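Local coordinates for protein 4-oxalocrotonate decarboxylase NahK (Pseudomonas putida, PDB 5D2K) that catalyses the metal-assisted decarboxylation of (3E)-2-oxohex-3-enedioate to 2-oxopent-4-enoate and carbon dioxide, a step in the breakdown of aromatic hydrocarbons such as naphthalene, at residues I113-S118 with I254-Q259; P124-G129 with G228-A233; P128-G133 with M219-L224; V146-S151 with R172-G177. The protein carries 1 engineered substitution. One frame throughout, in Å; residues are numbered along the deposited sequence.

Interaction 1: I113-S118 with I254-Q259; sequences IEAEIS and ITVRYQ. With MG (magnesium ion), chain C; OOG (2-oxoadipic acid), chain D.
Ile-113 and Ile-254 meet tip to tip, CD1 of Ile-113 lying 3.6 Å from CG2 of Ile-254, at one end of a contact between strands of two different sheets. The axes of strands 113-118 and 254-258 stay 8.8 Å apart at closest approach and run at 31° to each other, so side chains fill the gap. In the middle, CB of Ala-115 touches CG1 of Val-256 at 3.7 Å; the methyl group is short, and here the two backbones draw nearer than at the isoleucine pair. At the other end the Tyr-258 hydroxyl donates to the carbonyl O of Glu-116, with OH 2.8 Å from O and 19° off the carbonyl plane; the tyrosine thus reaches across the gap.

Against this buried, close-packed layer stands the outer side of strand 254-258, where Arg-257 turns to solvent in a salt bridge with Glu-195. The far side of strand 113-118 is polar but buried: OE1 of Glu-114 and OE2 of Glu-116 bind the magnesium ion at 2.1 and 2.0 Å, Glu-147 is the third glutamate, and 2-oxoadipate chelates the ion through O4 and O5. A metal-bound water donates to Glu-116 OE1. Strand 139-149 flanks the packed layer through Val-146 and Pro-144, strand 191-196 through Val-192 and Met-194, and strand 263-268 adds Phe-268 and Val-264.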
loop_
_atom_site.group_PDB
_atom_site.type_symbol
_atom_site.label_atom_id
_atom_site.label_comp_id
_atom_site.label_asym_id
_atom_site.label_seq_id
_atom_site.Cartn_x
_atom_site.Cartn_y
_atom_site.Cartn_z
ATOM N N ILE A 113 -10.625 -0.742 4.267
ATOM C CA ILE A 113 -9.888 0.522 4.249
ATOM C C ILE A 113 -8.890 0.612 5.395
ATOM O O ILE A 113 -9.103 0.043 6.465
ATOM C CB ILE A 113 -10.801 1.764 4.304
ATOM C CG1 ILE A 113 -11.697 1.738 5.546
ATOM C CG2 ILE A 113 -11.619 1.893 3.023
ATOM C CD1 ILE A 113 -12.268 3.104 5.880
ATOM N N GLU A 114 -7.809 1.343 5.132
ATOM C CA GLU A 114 -6.727 1.615 6.086
ATOM C C GLU A 114 -6.437 3.106 6.102
ATOM O O GLU A 114 -6.403 3.746 5.050
ATOM C CB GLU A 114 -5.425 0.881 5.695
ATOM C CG GLU A 114 -5.543 -0.595 5.407
ATOM C CD GLU A 114 -4.232 -1.215 4.913
ATOM O OE1 GLU A 114 -3.566 -0.652 4.016
ATOM O OE2 GLU A 114 -3.876 -2.293 5.412
ATOM N N ALA A 115 -6.187 3.673 7.280
ATOM C CA ALA A 115 -5.749 5.067 7.343
ATOM C C ALA A 115 -4.228 5.174 7.340
ATOM O O ALA A 115 -3.550 4.501 8.115
ATOM C CB ALA A 115 -6.320 5.744 8.578
ATOM N N GLU A 116 -3.690 6.011 6.452
ATOM C CA GLU A 116 -2.233 6.138 6.306
ATOM C C GLU A 116 -1.795 7.583 6.156
ATOM O O GLU A 116 -2.613 8.476 5.932
ATOM C CB GLU A 116 -1.729 5.330 5.091
ATOM C CG GLU A 116 -2.344 3.934 5.007
ATOM C CD GLU A 116 -1.587 2.931 4.162
ATOM O OE1 GLU A 116 -0.432 3.179 3.762
ATOM O OE2 GLU A 116 -2.158 1.852 3.930
ATOM N N ILE A 117 -0.494 7.813 6.289
ATOM C CA ILE A 117 0.051 9.102 5.908
ATOM C C ILE A 117 1.063 8.865 4.783
ATOM O O ILE A 117 1.895 7.942 4.830
ATOM C CB ILE A 117 0.665 9.867 7.127
ATOM C CG1 ILE A 117 1.029 11.309 6.745
ATOM C CG2 ILE A 117 1.849 9.136 7.705
ATOM C CD1 ILE A 117 -0.184 12.199 6.383
ATOM N N SER A 118 0.924 9.655 3.727
ATOM C CA SER A 118 1.822 9.539 2.587
ATOM C C SER A 118 2.769 10.714 2.516
ATOM O O SER A 118 2.511 11.771 3.099
ATOM C CB SER A 118 1.040 9.459 1.276
ATOM O OG SER A 118 0.136 8.382 1.303
ATOM N N ILE A 254 -17.250 6.777 4.769
ATOM C CA ILE A 254 -16.168 6.846 5.735
ATOM C C ILE A 254 -15.598 8.251 5.798
ATOM O O ILE A 254 -15.646 9.012 4.824
ATOM C CB ILE A 254 -15.053 5.805 5.411
ATOM C CG1 ILE A 254 -14.358 6.102 4.074
ATOM C CG2 ILE A 254 -15.620 4.384 5.421
ATOM C CD1 ILE A 254 -13.023 6.801 4.218
ATOM N N THR A 255 -15.090 8.602 6.973
ATOM C CA THR A 255 -14.354 9.835 7.161
ATOM C C THR A 255 -13.175 9.537 8.058
ATOM O O THR A 255 -13.350 9.008 9.157
ATOM C CB THR A 255 -15.207 10.940 7.802
ATOM O OG1 THR A 255 -16.283 11.294 6.924
ATOM C CG2 THR A 255 -14.358 12.174 8.087
ATOM N N VAL A 256 -11.975 9.865 7.603
ATOM C CA VAL A 256 -10.802 9.703 8.456
ATOM C C VAL A 256 -10.243 11.077 8.815
ATOM O O VAL A 256 -9.881 11.866 7.941
ATOM C CB VAL A 256 -9.721 8.849 7.786
ATOM C CG1 VAL A 256 -8.537 8.709 8.718
ATOM C CG2 VAL A 256 -10.271 7.467 7.417
ATOM N N ARG A 257 -10.187 11.371 10.110
ATOM C CA ARG A 257 -9.754 12.678 10.579
ATOM C C ARG A 257 -8.288 12.629 10.961
ATOM O O ARG A 257 -7.851 11.729 11.690
ATOM C CB ARG A 257 -10.600 13.135 11.772
ATOM C CG ARG A 257 -12.097 13.080 11.496
ATOM C CD ARG A 257 -12.909 13.592 12.671
ATOM N NE ARG A 257 -14.330 13.392 12.407
ATOM C CZ ARG A 257 -15.053 14.178 11.619
ATOM N NH1 ARG A 257 -14.497 15.230 11.033
ATOM N NH2 ARG A 257 -16.335 13.911 11.417
ATOM N N TYR A 258 -7.538 13.588 10.439
ATOM C CA TYR A 258 -6.113 13.699 10.687
ATOM C C TYR A 258 -5.861 14.915 11.545
ATOM O O TYR A 258 -6.227 16.018 11.165
ATOM C CB TYR A 258 -5.349 13.801 9.357
ATOM C CG TYR A 258 -5.334 12.508 8.571
ATOM C CD1 TYR A 258 -6.467 12.069 7.889
ATOM C CD2 TYR A 258 -4.188 11.712 8.523
ATOM C CE1 TYR A 258 -6.457 10.881 7.181
ATOM C CE2 TYR A 258 -4.168 10.522 7.812
ATOM C CZ TYR A 258 -5.303 10.107 7.153
ATOM O OH TYR A 258 -5.280 8.921 6.447
ATOM N N GLN A 259 -5.271 14.695 12.718
ATOM C CA GLN A 259 -4.973 15.775 13.658
ATOM C C GLN A 259 -4.297 16.969 12.979
ATOM O O GLN A 259 -3.187 16.852 12.449
ATOM C CB GLN A 259 -4.102 15.229 14.782
ATOM C CG GLN A 259 -3.787 16.242 15.865
ATOM C CD GLN A 259 -2.631 15.803 16.711
ATOM O OE1 GLN A 259 -1.895 14.889 16.342
ATOM N NE2 GLN A 259 -2.443 16.461 17.854
HETATM MG MG MG C . -1.748 0.022 3.202
HETATM C C2 OOG D . -1.502 -6.327 2.629
HETATM C C3 OOG D . -1.472 -4.815 2.489
HETATM C C4 OOG D . -0.747 -4.180 3.657
HETATM C C6 OOG D . -0.659 -1.911 4.939
HETATM O O4 OOG D . -0.799 -0.665 4.935
HETATM O O3 OOG D . -0.334 -2.518 5.991
HETATM C C5 OOG D . -0.905 -2.676 3.662
HETATM C C1 OOG D . -2.813 -6.765 3.251
HETATM O O1 OOG D . -3.624 -7.492 2.606
HETATM O O2 OOG D . -3.088 -6.403 4.425
HETATM O O5 OOG D . -1.223 -2.046 2.678
HETATM O O HOH W 1 0.105 0.777 2.601
#

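Interaction 2: P124-G129 with G228-A233; sequences PLHGPG and GEHIPA. With EDO (1,2-ethanediol), chain G.
The imidazole rings of His-126 and His-230 form an offset stack, with centroids 4.1 Å apart and planes inclined by only 16°. CG of His-230 lies over one face of the His-126 ring, and CE1 of His-126 lies 3.3 Å above the His-230 plane, displaced toward its rim. The same face of His-126 receives CB of His-230 in a CH-pi contact, 3.8 Å from the ring centroid. At the edge of His-126, ND1 shares a 2.7 Å hydrogen bond with O2 of an ethanediol, probably a molecule of the crystallisation liquor. The two side chains lie side by side and point the same way. In His-230, chi1 of 71° puts CG between the backbone N and the carbonyl carbon, bringing it against the face of the His-126 ring.

Beside the stack, Leu-125 and Ile-231 form a single antiparallel bridge, a hydrogen-bonded pair. Leu-125 N donates to Ile-231 O at 2.9 Å, and Ile-231 N returns a bond to Leu-125 O at an N-H...O angle of 166°. The same Ile-231 oxygen also receives a CA-H...O contact from Pro-124 CA. At the other end, a water accepts from Gly-127 N and donates to Glu-229 O, extending the link between the backbones. These two loops follow strand 112-121 and helix 213-225. Leu-125 packs on Val-217 of that helix and Ile-231 on Leu-220 and Leu-224, while Gly-228 completes the Schellman motif at the helix end before the chain enters strand 236-238.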
loop_
_atom_site.group_PDB
_atom_site.type_symbol
_atom_site.label_atom_id
_atom_site.label_comp_id
_atom_site.label_asym_id
_atom_site.label_seq_id
_atom_site.Cartn_x
_atom_site.Cartn_y
_atom_site.Cartn_z
ATOM N N PRO A 124 16.186 12.025 -4.839
ATOM C CA PRO A 124 16.237 10.560 -4.861
ATOM C C PRO A 124 16.718 9.950 -3.552
ATOM O O PRO A 124 17.525 10.550 -2.824
ATOM C CB PRO A 124 17.224 10.245 -5.992
ATOM C CG PRO A 124 17.964 11.509 -6.253
ATOM C CD PRO A 124 17.147 12.652 -5.763
ATOM N N LEU A 125 16.195 8.766 -3.249
ATOM C CA LEU A 125 16.639 8.016 -2.086
ATOM C C LEU A 125 17.123 6.631 -2.487
ATOM O O LEU A 125 16.426 5.898 -3.204
ATOM C CB LEU A 125 15.513 7.907 -1.054
ATOM C CG LEU A 125 15.132 9.197 -0.344
ATOM C CD1 LEU A 125 13.809 9.016 0.375
ATOM C CD2 LEU A 125 16.215 9.587 0.651
ATOM N N HIS A 126 18.311 6.278 -1.995
ATOM C CA HIS A 126 18.967 5.009 -2.312
ATOM C C HIS A 126 19.318 4.207 -1.063
ATOM O O HIS A 126 19.764 4.760 -0.058
ATOM C CB HIS A 126 20.266 5.244 -3.097
ATOM C CG HIS A 126 20.082 5.900 -4.431
ATOM N ND1 HIS A 126 20.118 5.197 -5.614
ATOM C CD2 HIS A 126 19.888 7.197 -4.772
ATOM C CE1 HIS A 126 19.951 6.029 -6.626
ATOM N NE2 HIS A 126 19.805 7.248 -6.142
ATOM N N GLY A 127 19.125 2.898 -1.131
ATOM C CA GLY A 127 19.759 1.989 -0.199
ATOM C C GLY A 127 20.972 1.397 -0.901
ATOM O O GLY A 127 21.295 1.786 -2.028
ATOM N N PRO A 128 21.645 0.437 -0.253
ATOM C CA PRO A 128 21.353 -0.069 1.087
ATOM C C PRO A 128 21.824 0.898 2.168
ATOM O O PRO A 128 22.481 1.892 1.856
ATOM C CB PRO A 128 22.144 -1.380 1.138
ATOM C CG PRO A 128 23.309 -1.127 0.245
ATOM C CD PRO A 128 22.780 -0.268 -0.877
ATOM N N GLY A 129 21.473 0.612 3.413
ATOM C CA GLY A 129 21.911 1.413 4.539
ATOM C C GLY A 129 21.260 2.777 4.639
ATOM O O GLY A 129 21.808 3.681 5.266
ATOM N N GLY A 228 18.443 -3.534 -7.036
ATOM C CA GLY A 228 19.111 -2.484 -7.780
ATOM C C GLY A 228 18.224 -1.291 -8.116
ATOM O O GLY A 228 18.545 -0.495 -8.992
ATOM N N GLU A 229 17.092 -1.182 -7.424
ATOM C CA GLU A 229 16.143 -0.094 -7.660
ATOM C C GLU A 229 16.260 0.963 -6.570
ATOM O O GLU A 229 16.886 0.715 -5.536
ATOM C CB GLU A 229 14.711 -0.629 -7.700
ATOM C CG GLU A 229 14.476 -1.720 -8.740
ATOM C CD GLU A 229 14.436 -1.192 -10.163
ATOM O OE1 GLU A 229 14.273 0.027 -10.359
ATOM O OE2 GLU A 229 14.560 -2.015 -11.094
ATOM N N HIS A 230 15.652 2.128 -6.793
ATOM C CA HIS A 230 15.646 3.174 -5.770
ATOM C C HIS A 230 14.359 3.993 -5.839
ATOM O O HIS A 230 13.464 3.696 -6.638
ATOM C CB HIS A 230 16.869 4.090 -5.913
ATOM C CG HIS A 230 16.828 4.977 -7.117
ATOM N ND1 HIS A 230 17.187 4.536 -8.375
ATOM C CD2 HIS A 230 16.471 6.276 -7.259
ATOM C CE1 HIS A 230 17.057 5.530 -9.236
ATOM N NE2 HIS A 230 16.622 6.596 -8.587
ATOM N N ILE A 231 14.254 5.006 -4.984
ATOM C CA ILE A 231 13.101 5.893 -5.012
ATOM C C ILE A 231 13.444 7.175 -5.748
ATOM O O ILE A 231 14.183 8.003 -5.226
ATOM C CB ILE A 231 12.628 6.259 -3.591
ATOM C CG1 ILE A 231 12.524 5.016 -2.702
ATOM C CG2 ILE A 231 11.291 6.998 -3.650
ATOM C CD1 ILE A 231 12.208 5.361 -1.237
ATOM N N PRO A 232 12.929 7.352 -6.970
ATOM C CA PRO A 232 13.221 8.607 -7.675
ATOM C C PRO A 232 12.619 9.834 -6.984
ATOM O O PRO A 232 11.632 9.727 -6.248
ATOM C CB PRO A 232 12.582 8.389 -9.057
ATOM C CG PRO A 232 12.454 6.896 -9.192
ATOM C CD PRO A 232 12.157 6.411 -7.804
ATOM N N ALA A 233 13.223 10.997 -7.199
ATOM C CA ALA A 233 12.602 12.244 -6.765
ATOM C C ALA A 233 11.202 12.340 -7.340
ATOM O O ALA A 233 10.966 11.950 -8.489
ATOM C CB ALA A 233 13.435 13.438 -7.205
HETATM C C1 EDO G . 20.761 0.512 -5.564
HETATM O O1 EDO G . 21.742 0.159 -4.582
HETATM C C2 EDO G . 20.386 1.969 -5.359
HETATM O O2 EDO G . 20.753 2.736 -6.510
HETATM O O HOH W 2 17.348 2.025 -3.116
#

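Interaction 3: P128-G133 with M219-L224; sequences PGCHLG and MLANLL. With EDO (1,2-ethanediol), chain H.
Asn-222 grips the backbone of Cys-130 through both ends of its carboxamide, a bidentate side-chain-to-backbone pair of hydrogen bonds in which OD1 and ND2 meet N and O of one residue. It ties the loop ahead of helix 132-135 to helix 213-225. From CB, chi1 of -69° sets CG anti to the carbonyl carbon, and CG then lies 3.6 Å from Cys-130 N. At the tip, OD1 accepts from Cys-130 N at 2.8 Å, with the donor in the carbonyl plane and on a lone pair. Its N-H...O angle is 152°. OD1 also has Cys-130 CB at 3.3 Å and Gly-129 N at 3.1 Å, but the angle at Gly-129 is too poor for a hydrogen bond. On the other branch, ND2 donates to Cys-130 O; the acceptor is tilted 16° out of the amide plane of Asn-222. Both polar ends of the carboxamide therefore have partners on Cys-130, which restrains its rotation about the CB-CG bond.

The apolar part of the contact lies beside this pair. Ala-218 of the same helix touches Cys-130, and Pro-128, which follows a cis peptide bond, packs on Ala-225 farther along. The contact is remote from the magnesium and 2-oxoadipate site. Within it the Cys-130 sulfur, anti to its own backbone N, closes on a methyl group: SG to Ala-221 CB, 3.9 Å.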
loop_
_atom_site.group_PDB
_atom_site.type_symbol
_atom_site.label_atom_id
_atom_site.label_comp_id
_atom_site.label_asym_id
_atom_site.label_seq_id
_atom_site.Cartn_x
_atom_site.Cartn_y
_atom_site.Cartn_z
ATOM N N PRO A 128 21.645 0.437 -0.253
ATOM C CA PRO A 128 21.353 -0.069 1.087
ATOM C C PRO A 128 21.824 0.898 2.168
ATOM O O PRO A 128 22.481 1.892 1.856
ATOM C CB PRO A 128 22.144 -1.380 1.138
ATOM C CG PRO A 128 23.309 -1.127 0.245
ATOM C CD PRO A 128 22.780 -0.268 -0.877
ATOM N N GLY A 129 21.473 0.612 3.413
ATOM C CA GLY A 129 21.911 1.413 4.539
ATOM C C GLY A 129 21.260 2.777 4.639
ATOM O O GLY A 129 21.808 3.681 5.266
ATOM N N CYS A 130 20.100 2.943 4.012
ATOM C CA CYS A 130 19.319 4.168 4.186
ATOM C C CYS A 130 18.787 4.261 5.612
ATOM O O CYS A 130 18.169 3.326 6.107
ATOM C CB CYS A 130 18.156 4.214 3.185
ATOM S SG CYS A 130 17.294 5.821 3.102
ATOM N N HIS A 131 19.041 5.389 6.276
ATOM C CA HIS A 131 18.593 5.598 7.647
ATOM C C HIS A 131 17.578 6.730 7.718
ATOM O O HIS A 131 17.410 7.493 6.774
ATOM C CB HIS A 131 19.778 5.920 8.572
ATOM C CG HIS A 131 20.796 4.824 8.658
ATOM N ND1 HIS A 131 20.660 3.744 9.505
ATOM C CD2 HIS A 131 21.972 4.646 8.010
ATOM C CE1 HIS A 131 21.704 2.946 9.368
ATOM N NE2 HIS A 131 22.514 3.469 8.465
ATOM N N LEU A 132 16.915 6.830 8.858
ATOM C CA LEU A 132 15.953 7.894 9.109
ATOM C C LEU A 132 16.506 9.278 8.744
ATOM O O LEU A 132 15.851 10.068 8.061
ATOM C CB LEU A 132 15.533 7.836 10.584
ATOM C CG LEU A 132 14.380 8.711 11.062
ATOM C CD1 LEU A 132 13.162 8.479 10.200
ATOM C CD2 LEU A 132 14.067 8.388 12.508
ATOM N N GLY A 133 17.729 9.576 9.179
ATOM C CA GLY A 133 18.339 10.858 8.865
ATOM C C GLY A 133 18.583 11.142 7.389
ATOM O O GLY A 133 18.705 12.298 6.996
ATOM N N MET A 219 13.066 2.149 4.980
ATOM C CA MET A 219 12.981 0.717 4.741
ATOM C C MET A 219 12.654 0.419 3.277
ATOM O O MET A 219 13.217 -0.503 2.691
ATOM C CB MET A 219 11.944 0.072 5.651
ATOM C CG MET A 219 11.892 -1.426 5.491
ATOM S SD MET A 219 10.800 -2.222 6.664
ATOM C CE MET A 219 11.698 -1.902 8.182
ATOM N N LEU A 220 11.756 1.203 2.684
ATOM C CA LEU A 220 11.424 1.020 1.275
ATOM C C LEU A 220 12.668 1.188 0.397
ATOM O O LEU A 220 12.893 0.389 -0.518
ATOM C CB LEU A 220 10.322 2.000 0.848
ATOM C CG LEU A 220 9.931 2.053 -0.631
ATOM C CD1 LEU A 220 9.383 0.698 -1.089
ATOM C CD2 LEU A 220 8.900 3.142 -0.848
ATOM N N ALA A 221 13.478 2.203 0.671
ATOM C CA ALA A 221 14.701 2.401 -0.099
ATOM C C ALA A 221 15.594 1.171 0.010
ATOM O O ALA A 221 16.162 0.705 -0.989
ATOM C CB ALA A 221 15.452 3.667 0.369
ATOM N N ASN A 222 15.697 0.636 1.219
ATOM C CA ASN A 222 16.557 -0.524 1.439
ATOM C C ASN A 222 16.023 -1.782 0.751
ATOM O O ASN A 222 16.796 -2.540 0.160
ATOM C CB ASN A 222 16.752 -0.737 2.941
ATOM C CG ASN A 222 17.589 0.376 3.557
ATOM O OD1 ASN A 222 18.419 0.974 2.872
ATOM N ND2 ASN A 222 17.357 0.673 4.834
ATOM N N LEU A 223 14.705 -1.975 0.777
ATOM C CA LEU A 223 14.106 -3.123 0.088
ATOM C C LEU A 223 14.311 -3.030 -1.425
ATOM O O LEU A 223 14.632 -4.027 -2.092
ATOM C CB LEU A 223 12.612 -3.226 0.419
ATOM C CG LEU A 223 12.293 -3.645 1.855
ATOM C CD1 LEU A 223 10.810 -3.490 2.168
ATOM C CD2 LEU A 223 12.739 -5.092 2.064
ATOM N N LEU A 224 14.130 -1.832 -1.973
ATOM C CA LEU A 224 14.273 -1.631 -3.407
ATOM C C LEU A 224 15.713 -1.877 -3.836
ATOM O O LEU A 224 15.947 -2.416 -4.912
ATOM C CB LEU A 224 13.821 -0.219 -3.808
ATOM C CG LEU A 224 12.313 0.032 -3.792
ATOM C CD1 LEU A 224 12.052 1.531 -3.916
ATOM C CD2 LEU A 224 11.619 -0.712 -4.928
HETATM C C1 EDO H . 12.908 -6.919 -2.929
HETATM O O1 EDO H . 13.016 -5.602 -3.513
HETATM C C2 EDO H . 12.807 -6.840 -1.407
HETATM O O2 EDO H . 13.122 -8.121 -0.830
#

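Interaction 4: V146-S151 with R172-G177; sequences VEVIDS and RFITGG. With MG (magnesium ion), chain C; OOG (2-oxoadipic acid), chain D.
An antiparallel strand pair in the mixed sheet carries one of the three glutamates of the magnesium site: Val-146, Glu-147 and Val-148 pair with Ile-174, Phe-173 and Arg-172. Strands 146-149 and 172-175 run at 167° to each other. Val-146 and Ile-174 exchange two backbone bonds, both 2.8 Å between N and O. Val-148 N donates to Arg-172 O at 2.9 Å, from 47° above that carbonyl plane, whereas the return bond from Arg-172 N to Val-148 O is longer, at 3.2 Å. Between these hydrogen-bonded pairs lies the non-hydrogen-bonded pair Glu-147 and Phe-173.

Val-146, Val-148, Arg-172 and Ile-174 start on one face of the sheet. There Ile-174 CD1 approaches both Val-146 CG1 and, at 4.1 Å, Val-148 CG2, while Arg-172 CB lies 3.7 Å from Val-148 CB and the rest of the arginine, bent at chi2, leads away. On the other face, Glu-147 has CG anti to the backbone N (chi1 -159°) and is extended beyond it. Its OE1 binds the magnesium ion at 2.0 Å, as do O4 and O5 of 2-oxoadipate at slightly longer range. OE2 takes a salt bridge from Lys-69 and a hydrogen bond from a water that also donates to Arg-172 O, so both carboxylate oxygens are held. Ile-149 CD1 touches O2 of 2-oxoadipate. Strand 112-121 borders strand 139-149 and brings Glu-114 and Glu-116 to the metal; beyond Phe-173 lie Phe-95 and, from strand 236-238, Met-238 and Phe-236.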
loop_
_atom_site.group_PDB
_atom_site.type_symbol
_atom_site.label_atom_id
_atom_site.label_comp_id
_atom_site.label_asym_id
_atom_site.label_seq_id
_atom_site.Cartn_x
_atom_site.Cartn_y
_atom_site.Cartn_z
ATOM N N VAL A 146 -6.195 7.434 2.550
ATOM C CA VAL A 146 -6.878 6.209 2.940
ATOM C C VAL A 146 -6.670 5.161 1.855
ATOM O O VAL A 146 -6.981 5.419 0.686
ATOM C CB VAL A 146 -8.392 6.453 3.150
ATOM C CG1 VAL A 146 -9.127 5.140 3.467
ATOM C CG2 VAL A 146 -8.604 7.445 4.282
ATOM N N GLU A 147 -6.106 4.007 2.204
ATOM C CA GLU A 147 -5.979 2.940 1.218
ATOM C C GLU A 147 -7.208 2.062 1.223
ATOM O O GLU A 147 -7.780 1.803 2.267
ATOM C CB GLU A 147 -4.753 2.054 1.465
ATOM C CG GLU A 147 -4.370 1.303 0.177
ATOM C CD GLU A 147 -3.120 0.435 0.269
ATOM O OE1 GLU A 147 -2.547 0.273 1.368
ATOM O OE2 GLU A 147 -2.723 -0.106 -0.786
ATOM N N VAL A 148 -7.606 1.607 0.040
ATOM C CA VAL A 148 -8.542 0.495 -0.074
ATOM C C VAL A 148 -7.723 -0.715 -0.469
ATOM O O VAL A 148 -7.146 -0.732 -1.562
ATOM C CB VAL A 148 -9.650 0.748 -1.106
ATOM C CG1 VAL A 148 -10.660 -0.416 -1.080
ATOM C CG2 VAL A 148 -10.351 2.073 -0.829
ATOM N N ILE A 149 -7.643 -1.707 0.417
ATOM C CA ILE A 149 -6.945 -2.943 0.073
ATOM C C ILE A 149 -7.949 -4.031 -0.239
ATOM O O ILE A 149 -9.083 -4.008 0.245
ATOM C CB ILE A 149 -5.989 -3.417 1.181
ATOM C CG1 ILE A 149 -6.711 -3.524 2.522
ATOM C CG2 ILE A 149 -4.755 -2.505 1.246
ATOM C CD1 ILE A 149 -5.880 -4.246 3.596
ATOM N N ASP A 150 -7.534 -4.965 -1.079
ATOM C CA ASP A 150 -8.462 -5.961 -1.603
ATOM C C ASP A 150 -7.672 -7.149 -2.118
ATOM O O ASP A 150 -7.422 -7.278 -3.322
ATOM C CB ASP A 150 -9.331 -5.333 -2.707
ATOM C CG ASP A 150 -10.523 -6.189 -3.082
ATOM O OD1 ASP A 150 -11.055 -6.881 -2.198
ATOM O OD2 ASP A 150 -10.934 -6.161 -4.262
ATOM N N SER A 151 -7.258 -8.023 -1.205
ATOM C CA SER A 151 -6.471 -9.186 -1.596
ATOM C C SER A 151 -7.224 -10.030 -2.605
ATOM O O SER A 151 -8.419 -10.273 -2.442
ATOM C CB SER A 151 -6.129 -10.036 -0.373
ATOM O OG SER A 151 -5.435 -11.219 -0.758
ATOM N N ARG A 172 -7.095 0.592 -4.512
ATOM C CA ARG A 172 -7.481 2.008 -4.582
ATOM C C ARG A 172 -6.786 2.796 -3.493
ATOM O O ARG A 172 -6.383 2.227 -2.482
ATOM C CB ARG A 172 -8.994 2.221 -4.412
ATOM C CG ARG A 172 -9.903 1.464 -5.398
ATOM C CD ARG A 172 -9.931 2.101 -6.785
ATOM N NE ARG A 172 -10.882 1.390 -7.653
ATOM C CZ ARG A 172 -10.567 0.359 -8.430
ATOM N NH1 ARG A 172 -9.319 -0.098 -8.482
ATOM N NH2 ARG A 172 -11.514 -0.225 -9.161
ATOM N N PHE A 173 -6.660 4.103 -3.699
ATOM C CA PHE A 173 -6.236 4.979 -2.611
ATOM C C PHE A 173 -6.913 6.331 -2.769
ATOM O O PHE A 173 -7.167 6.792 -3.882
ATOM C CB PHE A 173 -4.702 5.112 -2.555
ATOM C CG PHE A 173 -4.089 5.845 -3.720
ATOM C CD1 PHE A 173 -3.733 5.171 -4.888
ATOM C CD2 PHE A 173 -3.844 7.210 -3.643
ATOM C CE1 PHE A 173 -3.162 5.857 -5.957
ATOM C CE2 PHE A 173 -3.274 7.899 -4.702
ATOM C CZ PHE A 173 -2.930 7.230 -5.863
ATOM N N ILE A 174 -7.217 6.945 -1.628
ATOM C CA ILE A 174 -7.958 8.207 -1.571
ATOM C C ILE A 174 -7.130 9.265 -0.844
ATOM O O ILE A 174 -6.846 9.113 0.342
ATOM C CB ILE A 174 -9.311 8.044 -0.824
ATOM C CG1 ILE A 174 -10.061 6.790 -1.288
ATOM C CG2 ILE A 174 -10.168 9.304 -0.976
ATOM C CD1 ILE A 174 -10.917 6.120 -0.200
ATOM N N THR A 175 -6.740 10.333 -1.534
ATOM C CA THR A 175 -5.994 11.409 -0.880
ATOM C C THR A 175 -6.956 12.514 -0.468
ATOM O O THR A 175 -8.010 12.705 -1.092
ATOM C CB THR A 175 -4.896 12.010 -1.781
ATOM O OG1 THR A 175 -5.486 12.574 -2.959
ATOM C CG2 THR A 175 -3.863 10.950 -2.170
ATOM N N GLY A 176 -6.619 13.238 0.590
ATOM C CA GLY A 176 -7.481 14.322 1.010
ATOM C C GLY A 176 -6.896 15.124 2.150
ATOM O O GLY A 176 -5.696 15.055 2.409
ATOM N N GLY A 177 -7.753 15.890 2.816
ATOM C CA GLY A 177 -7.338 16.759 3.903
ATOM C C GLY A 177 -6.324 17.798 3.459
ATOM O O GLY A 177 -6.294 18.209 2.301
HETATM MG MG MG C . -1.748 0.022 3.202
HETATM C C2 OOG D . -1.502 -6.327 2.629
HETATM C C3 OOG D . -1.472 -4.815 2.489
HETATM C C4 OOG D . -0.747 -4.180 3.657
HETATM C C6 OOG D . -0.659 -1.911 4.939
HETATM O O4 OOG D . -0.799 -0.665 4.935
HETATM O O3 OOG D . -0.334 -2.518 5.991
HETATM C C5 OOG D . -0.905 -2.676 3.662
HETATM C C1 OOG D . -2.813 -6.765 3.251
HETATM O O1 OOG D . -3.624 -7.492 2.606
HETATM O O2 OOG D . -3.088 -6.403 4.425
HETATM O O5 OOG D . -1.223 -2.046 2.678
HETATM O O HOH W 3 -4.163 0.399 -3.014
HETATM O O HOH W 1 0.105 0.777 2.601
#

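How the interactions relate
Interactions 1 and 4 form the metal-binding centre of the fold: their centres are 9 Å apart, and neighbouring strands 112-121 and 139-149 of one sheet bring their glutamates to the same magnesium ion and 2-oxoadipate. Interactions 2 and 3, 7 Å between centres, share Pro-128 and Gly-129 and join the chain of 124-133 to helix 213-225 and the loop leaving it. The two groups do not touch; their centres lie 24 to 27 Å apart. Along the chain, interaction 1 encloses the others, interactions 2 and 3 start from the same stretch, and interaction 4 is nested within both. Metal-site and peripheral contacts thus alternate along a single family region.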